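Local coordinates for protein glutathione S-transferase (Pseudomonas fluorescens, PDB 3M3M) that binds glutathione and probably transfers it to electrophilic substrates, at residues Asp161-Tyr165 / Trp187-Gln192; Ser80-Pro84 / Tyr157-Ile162. Residue numbers count along the deposited sequence, not the author numbering.

Both contacts are built on helix 159-168, and their centres lie 11 Å apart. Along the chain the loop 80-84 comes first, between helix 69-77 and helix 87-117; the start of helix 159-168 follows, and helix 182-192 comes last. Contact 2 ties that loop, which leads from the thioredoxin-like N-terminal domain to the helical C-terminal domain, to the beginning of helix 159-168, whereas contact 1 packs the same helix against helix 182-192. Asp-161 and Ile-162 belong to both, and Val-191 CG1 of contact 1 packs 3.4 Å from Tyr-157 OH of contact 2. The shared helix also carries Tyr-167, a glutathione-binding residue.

Contact 1. Residues Asp161-Tyr165 / Trp187-Gln192; sequences DIALY and WMQRVQ
Helix 159-168 and helix 182-192 meet here through segments 161-165 and 187-192, which are helical. The segment axes approach to 11.2 Å, with 116° between their N-to-C directions (signed crossing angle -116°). Tyr-165 CA lies 6.9 Å from Met-188 CA, and Asp-161 CA 7.8 Å from Val-191 CA. Trp-187, with chi1 t and chi2 84°, reaches across to the first helix: its NE1 donates to Asp-161 OD1 at 2.9 Å, while its edge atom CH2 packs 3.9 Å from Tyr-165 CB and 4.1 Å from Leu-164 CB. Met-142 and Leu-146 of helix 125-146 also touch the Trp-187 side chain. Met-188, a selenomethionine, offers CG to Tyr-165 CE1 at 3.8 Å. One turn after Trp-187, Val-191 (chi1 t) places CG1 over a face of the Tyr-165 ring, 3.8 Å from the centroid and 15° off the normal, a CH-pi contact. Gln-192 completes the hole: its NE2 donates to Tyr-165 OH at 2.7 Å. Tyr-165, with chi1 at 180° and chi2 at 81°, is thus a knob set among Trp-187, Met-188, Val-191 and Gln-192, knobs-into-holes packing within the all-helical C-terminal domain of the GST fold. Asp-161 OD1 also accepts from Leu-152 N, and OD2 from Ser-158 N, so one buried carboxylate joins the loop holding Leu-152, the start of its own helix and Trp-187. The two cross-helix hydrogen bonds therefore give the Trp-187 indole N-H and the Tyr-165 hydroxyl defined partners and probably help to hold both side chains in place.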
ATOM      1  N   ASP A 161      -0.528  -1.019   9.136  1.00  7.45           N
ATOM      2  CA  ASP A 161       0.939  -0.989   8.835  1.00  7.67           C
ATOM      3  C   ASP A 161       1.177  -1.451   7.415  1.00  7.85           C
ATOM      4  O   ASP A 161       2.009  -0.895   6.745  1.00  9.40           O
ATOM      5  CB  ASP A 161       1.635  -1.960   9.830  1.00  7.62           C
ATOM      6  CG  ASP A 161       1.374  -1.556  11.304  1.00  9.62           C
ATOM      7  OD1 ASP A 161       1.818  -0.486  11.756  1.00  9.75           O
ATOM      8  OD2 ASP A 161       0.687  -2.323  11.982  1.00 10.46           O
ATOM      9  N   ILE A 162       0.529  -2.551   7.007  1.00  8.58           N
ATOM     10  CA  ILE A 162       0.706  -3.083   5.645  1.00  8.04           C
ATOM     11  C   ILE A 162       0.331  -1.944   4.629  1.00  7.52           C
ATOM     12  O   ILE A 162       1.109  -1.645   3.660  1.00  7.06           O
ATOM     13  CB  ILE A 162      -0.133  -4.274   5.405  1.00  7.29           C
ATOM     14  CG1 ILE A 162       0.388  -5.476   6.287  1.00  9.26           C
ATOM     15  CG2 ILE A 162      -0.094  -4.648   3.875  1.00 10.05           C
ATOM     16  CD1 ILE A 162      -0.593  -6.628   6.357  1.00 12.72           C
ATOM     17  N   ALA A 163      -0.803  -1.306   4.850  1.00  6.61           N
ATOM     18  CA  ALA A 163      -1.238  -0.216   3.922  1.00  8.16           C
ATOM     19  C   ALA A 163      -0.160   0.884   3.804  1.00  8.34           C
ATOM     20  O   ALA A 163       0.118   1.436   2.702  1.00  9.26           O
ATOM     21  CB  ALA A 163      -2.593   0.341   4.429  1.00  7.72           C
ATOM     22  N   LEU A 164       0.392   1.330   4.952  1.00  7.22           N
ATOM     23  CA  LEU A 164       1.387   2.428   4.937  1.00  7.01           C
ATOM     24  C   LEU A 164       2.817   1.959   4.585  1.00  6.80           C
ATOM     25  O   LEU A 164       3.618   2.783   4.074  1.00  8.97           O
ATOM     26  CB  LEU A 164       1.356   3.217   6.260  1.00  6.60           C
ATOM     27  CG  LEU A 164       0.091   4.145   6.236  1.00 11.17           C
ATOM     28  CD1 LEU A 164      -0.416   4.489   7.521  1.00 13.02           C
ATOM     29  CD2 LEU A 164       0.385   5.396   5.451  1.00  6.39           C
ATOM     30  N   TYR A 165       3.151   0.670   4.813  1.00  7.90           N
ATOM     31  CA  TYR A 165       4.499   0.216   4.504  1.00  7.25           C
ATOM     32  C   TYR A 165       4.705   0.179   3.011  1.00  7.33           C
ATOM     33  O   TYR A 165       5.828   0.442   2.550  1.00  8.01           O
ATOM     34  CB  TYR A 165       4.671  -1.195   5.058  1.00  5.64           C
ATOM     35  CG  TYR A 165       6.043  -1.786   4.792  1.00  8.30           C
ATOM     36  CD1 TYR A 165       7.166  -1.427   5.636  1.00  8.37           C
ATOM     37  CD2 TYR A 165       6.230  -2.644   3.716  1.00  8.52           C
ATOM     38  CE1 TYR A 165       8.430  -1.941   5.361  1.00  8.88           C
ATOM     39  CE2 TYR A 165       7.548  -3.137   3.427  1.00  9.31           C
ATOM     40  CZ  TYR A 165       8.584  -2.753   4.235  1.00 11.21           C
ATOM     41  OH  TYR A 165       9.866  -3.264   3.926  1.00 10.18           O
ATOM     42  N   TRP A 187      10.218   1.077  12.595  1.00 13.00           N
ATOM     43  CA  TRP A 187       8.979   0.356  12.251  1.00 12.11           C
ATOM     44  C   TRP A 187       9.111  -0.474  10.958  1.00 11.38           C
ATOM     45  O   TRP A 187       8.609  -1.645  10.884  1.00 13.39           O
ATOM     46  CB  TRP A 187       7.873   1.411  12.151  1.00 11.14           C
ATOM     47  CG  TRP A 187       6.583   0.979  11.491  1.00 10.63           C
ATOM     48  CD1 TRP A 187       5.525   0.340  12.022  1.00  8.73           C
ATOM     49  CD2 TRP A 187       6.234   1.330  10.142  1.00  9.73           C
ATOM     50  NE1 TRP A 187       4.503   0.189  11.033  1.00 10.01           N
ATOM     51  CE2 TRP A 187       4.904   0.843   9.901  1.00 10.04           C
ATOM     52  CE3 TRP A 187       6.936   2.023   9.140  1.00  6.99           C
ATOM     53  CZ2 TRP A 187       4.223   1.015   8.627  1.00  9.57           C
ATOM     54  CZ3 TRP A 187       6.267   2.210   7.850  1.00 11.66           C
ATOM     55  CH2 TRP A 187       4.921   1.702   7.644  1.00  7.26           C
HETATM   56  N   MSE A 188       9.771   0.090   9.923  1.00 13.29           N
HETATM   57  CA  MSE A 188       9.960  -0.655   8.673  1.00 11.34           C
HETATM   58  C   MSE A 188      10.753  -1.935   9.067  1.00 14.08           C
HETATM   59  O   MSE A 188      10.503  -2.998   8.538  1.00 13.60           O
HETATM   60  CB  MSE A 188      10.813   0.115   7.703  1.00 14.13           C
HETATM   61  CG  MSE A 188       9.936   1.139   7.037  1.00 12.95           C
HETATM   62 SE   MSE A 188      10.866   2.455   5.929  1.00 28.65          SE
HETATM   63  CE  MSE A 188      12.158   1.337   4.821  1.00 23.18           C
ATOM     64  N   GLN A 189      11.820  -1.758   9.852  1.00 12.57           N
ATOM     65  CA  GLN A 189      12.513  -2.973  10.393  1.00 16.04           C
ATOM     66  C   GLN A 189      11.666  -4.041  11.070  1.00 14.16           C
ATOM     67  O   GLN A 189      11.836  -5.235  10.773  1.00 15.97           O
ATOM     68  CB  GLN A 189      13.688  -2.532  11.294  1.00 17.21           C
ATOM     69  CG  GLN A 189      14.905  -2.574  10.537  1.00 30.03           C
ATOM     70  CD  GLN A 189      15.318  -4.001  10.582  1.00 41.87           C
ATOM     71  OE1 GLN A 189      14.987  -4.694  11.578  1.00 51.57           O
ATOM     72  NE2 GLN A 189      15.965  -4.492   9.535  1.00 44.99           N
ATOM     73  N   ARG A 190      10.705  -3.654  11.918  1.00 11.74           N
ATOM     74  CA  ARG A 190       9.783  -4.546  12.550  1.00 12.78           C
ATOM     75  C   ARG A 190       8.859  -5.253  11.545  1.00 13.45           C
ATOM     76  O   ARG A 190       8.632  -6.429  11.644  1.00 13.26           O
ATOM     77  CB  ARG A 190       8.876  -3.831  13.596  1.00 11.75           C
ATOM     78  CG  ARG A 190       9.714  -3.333  14.719  1.00 18.62           C
ATOM     79  CD  ARG A 190       8.877  -3.135  15.987  1.00 29.14           C
ATOM     80  NE  ARG A 190       8.467  -1.823  15.806  1.00 31.95           N
ATOM     81  CZ  ARG A 190       9.124  -0.700  16.092  1.00 31.62           C
ATOM     82  NH1 ARG A 190      10.280  -0.585  16.761  1.00 31.04           N
ATOM     83  NH2 ARG A 190       8.536   0.367  15.698  1.00 15.71           N
ATOM     84  N   VAL A 191       8.324  -4.497  10.591  1.00 12.31           N
ATOM     85  CA  VAL A 191       7.488  -5.087   9.558  1.00 10.50           C
ATOM     86  C   VAL A 191       8.259  -6.148   8.820  1.00 10.87           C
ATOM     87  O   VAL A 191       7.807  -7.277   8.672  1.00 12.50           O
ATOM     88  CB  VAL A 191       6.982  -3.957   8.591  1.00 10.34           C
ATOM     89  CG1 VAL A 191       6.304  -4.605   7.319  1.00  9.44           C
ATOM     90  CG2 VAL A 191       5.972  -3.041   9.448  1.00 10.41           C
ATOM     91  N   GLN A 192       9.421  -5.765   8.368  1.00 12.73           N
ATOM     92  CA  GLN A 192      10.295  -6.628   7.561  1.00 15.65           C
ATOM     93  C   GLN A 192      10.808  -7.863   8.328  1.00 16.74           C
ATOM     94  O   GLN A 192      11.236  -8.831   7.678  1.00 18.07           O
ATOM     95  CB  GLN A 192      11.547  -5.821   7.181  1.00 15.88           C
ATOM     96  CG  GLN A 192      11.345  -4.977   6.040  1.00 21.68           C
ATOM     97  CD  GLN A 192      12.389  -3.892   6.016  1.00 28.23           C
ATOM     98  OE1 GLN A 192      13.463  -4.097   6.628  1.00 30.16           O
ATOM     99  NE2 GLN A 192      12.111  -2.726   5.320  1.00 20.60           N
TER

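Contact 2. Residues Ser80-Pro84 / Tyr157-Ile162; sequences SQFLP and YSIADI
Phe-82 presents its ring edge to the face of Tyr-157 in an offset edge-to-face pair, with centroids 5.7 Å apart, planes at 83° and Phe-82 CE1 3.7 Å from Tyr-157 CD2. The phenyl group takes chi1 m, the tyrosine chi1 t with chi2 near 32°. Beside this pair the backbones come into direct contact: Phe-82 CA is 4.0 Å from Ser-158 CA, and Phe-82 O accepts from Ile-159 N at 2.9 Å. Segment 80-84 has no regular helix or strand, but Ser-80 to Leu-83 form a type I turn, and Ser-80 OG accepts from Phe-82 N at 3.0 Å, an ST turn. On the other segment Ser-158 is the N-cap of helix 159-168. Its OG (chi1 p) accepts from Ala-160 N at 3.1 Å and its own N donates to Asp-161 OD2 at 2.9 Å. Ser-158 and Asp-161 form a capping box, consistent with the N-capping box (Ser/Thr-x-x-Asp) known at the start of the core helix of the C-terminal domain in GSTs. Here Phe-82 O takes up Ile-159 N, an amide of the first turn, from the interdomain loop. Ile-159, with chi1 p and chi2 t, sets CG2 4.1 Å from Phe-82 CB and CD1 3.9 Å from Leu-83 CD1. Met-21 of helix 13-24 touches both Phe-82 and Ile-159, while Asn-74 and Ala-77 of helix 69-77 meet both Leu-83 and Ile-159.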
ATOM      1  N   SER A  80      -8.346 -12.504  11.371  1.00 16.01           N
ATOM      2  CA  SER A  80      -6.953 -12.833  11.628  1.00 15.12           C
ATOM      3  C   SER A  80      -6.362 -11.878  12.642  1.00 13.56           C
ATOM      4  O   SER A  80      -6.997 -10.848  13.034  1.00 16.43           O
ATOM      5  CB  SER A  80      -6.073 -12.794  10.347  1.00 12.98           C
ATOM      6  OG  SER A  80      -5.891 -11.416   9.968  1.00 13.82           O
ATOM      7  N   GLN A  81      -5.104 -12.126  13.028  1.00 13.79           N
ATOM      8  CA  GLN A  81      -4.429 -11.251  13.949  1.00 14.05           C
ATOM      9  C   GLN A  81      -4.090  -9.905  13.251  1.00 11.78           C
ATOM     10  O   GLN A  81      -3.529  -9.001  13.925  1.00 13.34           O
ATOM     11  CB  GLN A  81      -3.088 -11.839  14.362  1.00 15.30           C
ATOM     12  CG  GLN A  81      -2.114 -12.096  13.193  1.00 19.12           C
ATOM     13  CD  GLN A  81      -2.279 -13.509  12.551  1.00 20.93           C
ATOM     14  OE1 GLN A  81      -3.388 -14.117  12.521  1.00 21.20           O
ATOM     15  NE2 GLN A  81      -1.157 -14.023  12.044  1.00 22.84           N
ATOM     16  N   PHE A  82      -4.339  -9.812  11.946  1.00 10.12           N
ATOM     17  CA  PHE A  82      -4.006  -8.480  11.260  1.00  9.99           C
ATOM     18  C   PHE A  82      -5.125  -7.463  11.252  1.00 10.67           C
ATOM     19  O   PHE A  82      -4.928  -6.343  10.700  1.00  9.06           O
ATOM     20  CB  PHE A  82      -3.544  -8.762   9.823  1.00 10.19           C
ATOM     21  CG  PHE A  82      -2.362  -9.660   9.799  1.00  9.75           C
ATOM     22  CD1 PHE A  82      -1.114  -9.117  10.026  1.00 13.25           C
ATOM     23  CD2 PHE A  82      -2.488 -11.021   9.457  1.00 12.49           C
ATOM     24  CE1 PHE A  82       0.041  -9.920   9.949  1.00 15.34           C
ATOM     25  CE2 PHE A  82      -1.327 -11.860   9.396  1.00 11.61           C
ATOM     26  CZ  PHE A  82      -0.086 -11.301   9.664  1.00 12.92           C
ATOM     27  N   LEU A  83      -6.283  -7.845  11.794  1.00 10.74           N
ATOM     28  CA  LEU A  83      -7.444  -6.891  11.825  1.00 12.58           C
ATOM     29  C   LEU A  83      -8.136  -7.145  13.196  1.00 13.61           C
ATOM     30  O   LEU A  83      -8.812  -8.183  13.354  1.00 15.77           O
ATOM     31  CB  LEU A  83      -8.450  -7.178  10.653  1.00 12.89           C
ATOM     32  CG  LEU A  83      -9.700  -6.246  10.701  1.00 14.53           C
ATOM     33  CD1 LEU A  83      -9.242  -4.813  10.622  1.00 12.93           C
ATOM     34  CD2 LEU A  83     -10.583  -6.655   9.593  1.00 20.71           C
ATOM     35  N   PRO A  84      -8.014  -6.177  14.121  1.00 13.73           N
ATOM     36  CA  PRO A  84      -8.655  -6.290  15.433  1.00 16.28           C
ATOM     37  C   PRO A  84     -10.163  -6.375  15.278  1.00 18.35           C
ATOM     38  O   PRO A  84     -10.735  -5.789  14.377  1.00 19.38           O
ATOM     39  CB  PRO A  84      -8.264  -5.001  16.167  1.00 16.45           C
ATOM     40  CG  PRO A  84      -7.027  -4.448  15.448  1.00 16.85           C
ATOM     41  CD  PRO A  84      -7.114  -5.002  14.014  1.00 13.75           C
ATOM     42  N   TYR A 157       0.959  -5.711  14.804  1.00 11.59           N
ATOM     43  CA  TYR A 157       1.034  -5.497  13.348  1.00  9.75           C
ATOM     44  C   TYR A 157      -0.307  -5.748  12.757  1.00  9.46           C
ATOM     45  O   TYR A 157      -0.979  -6.780  13.055  1.00 11.24           O
ATOM     46  CB  TYR A 157       2.087  -6.536  12.844  1.00 11.73           C
ATOM     47  CG  TYR A 157       2.421  -6.509  11.385  1.00 12.56           C
ATOM     48  CD1 TYR A 157       2.412  -5.311  10.632  1.00 10.16           C
ATOM     49  CD2 TYR A 157       2.889  -7.680  10.767  1.00 11.28           C
ATOM     50  CE1 TYR A 157       2.772  -5.348   9.255  1.00 13.19           C
ATOM     51  CE2 TYR A 157       3.253  -7.731   9.406  1.00 14.24           C
ATOM     52  CZ  TYR A 157       3.216  -6.531   8.686  1.00 12.85           C
ATOM     53  OH  TYR A 157       3.565  -6.568   7.381  1.00 11.11           O
ATOM     54  N   SER A 158      -0.770  -4.783  11.890  1.00  8.68           N
ATOM     55  CA  SER A 158      -2.147  -4.896  11.333  1.00  9.12           C
ATOM     56  C   SER A 158      -2.116  -4.419   9.882  1.00  7.73           C
ATOM     57  O   SER A 158      -1.074  -3.947   9.364  1.00  7.50           O
ATOM     58  CB  SER A 158      -3.086  -3.938  12.107  1.00  7.87           C
ATOM     59  OG  SER A 158      -2.789  -2.571  11.816  1.00 10.78           O
ATOM     60  N   ILE A 159      -3.299  -4.450   9.245  1.00  8.77           N
ATOM     61  CA  ILE A 159      -3.365  -3.995   7.855  1.00  8.35           C
ATOM     62  C   ILE A 159      -3.203  -2.489   7.761  1.00  8.51           C
ATOM     63  O   ILE A 159      -3.040  -1.998   6.675  1.00 10.33           O
ATOM     64  CB  ILE A 159      -4.742  -4.413   7.181  1.00  6.61           C
ATOM     65  CG1 ILE A 159      -5.978  -3.937   7.992  1.00  6.20           C
ATOM     66  CG2 ILE A 159      -4.745  -5.992   7.109  1.00  9.06           C
ATOM     67  CD1 ILE A 159      -7.332  -4.399   7.273  1.00  7.65           C
ATOM     68  N   ALA A 160      -3.249  -1.759   8.885  1.00  8.99           N
ATOM     69  CA  ALA A 160      -2.839  -0.313   8.764  1.00 10.27           C
ATOM     70  C   ALA A 160      -1.349  -0.218   8.466  1.00  9.83           C
ATOM     71  O   ALA A 160      -0.942   0.611   7.660  1.00  8.08           O
ATOM     72  CB  ALA A 160      -3.102   0.451  10.084  1.00  9.79           C
ATOM     73  N   ASP A 161      -0.528  -1.019   9.136  1.00  7.45           N
ATOM     74  CA  ASP A 161       0.939  -0.989   8.835  1.00  7.67           C
ATOM     75  C   ASP A 161       1.177  -1.451   7.415  1.00  7.85           C
ATOM     76  O   ASP A 161       2.009  -0.895   6.745  1.00  9.40           O
ATOM     77  CB  ASP A 161       1.635  -1.960   9.830  1.00  7.62           C
ATOM     78  CG  ASP A 161       1.374  -1.556  11.304  1.00  9.62           C
ATOM     79  OD1 ASP A 161       1.818  -0.486  11.756  1.00  9.75           O
ATOM     80  OD2 ASP A 161       0.687  -2.323  11.982  1.00 10.46           O
ATOM     81  N   ILE A 162       0.529  -2.551   7.007  1.00  8.58           N
ATOM     82  CA  ILE A 162       0.706  -3.083   5.645  1.00  8.04           C
ATOM     83  C   ILE A 162       0.331  -1.944   4.629  1.00  7.52           C
ATOM     84  O   ILE A 162       1.109  -1.645   3.660  1.00  7.06           O
ATOM     85  CB  ILE A 162      -0.133  -4.274   5.405  1.00  7.29           C
ATOM     86  CG1 ILE A 162       0.388  -5.476   6.287  1.00  9.26           C
ATOM     87  CG2 ILE A 162      -0.094  -4.648   3.875  1.00 10.05           C
ATOM     88  CD1 ILE A 162      -0.593  -6.628   6.357  1.00 12.72           C
TER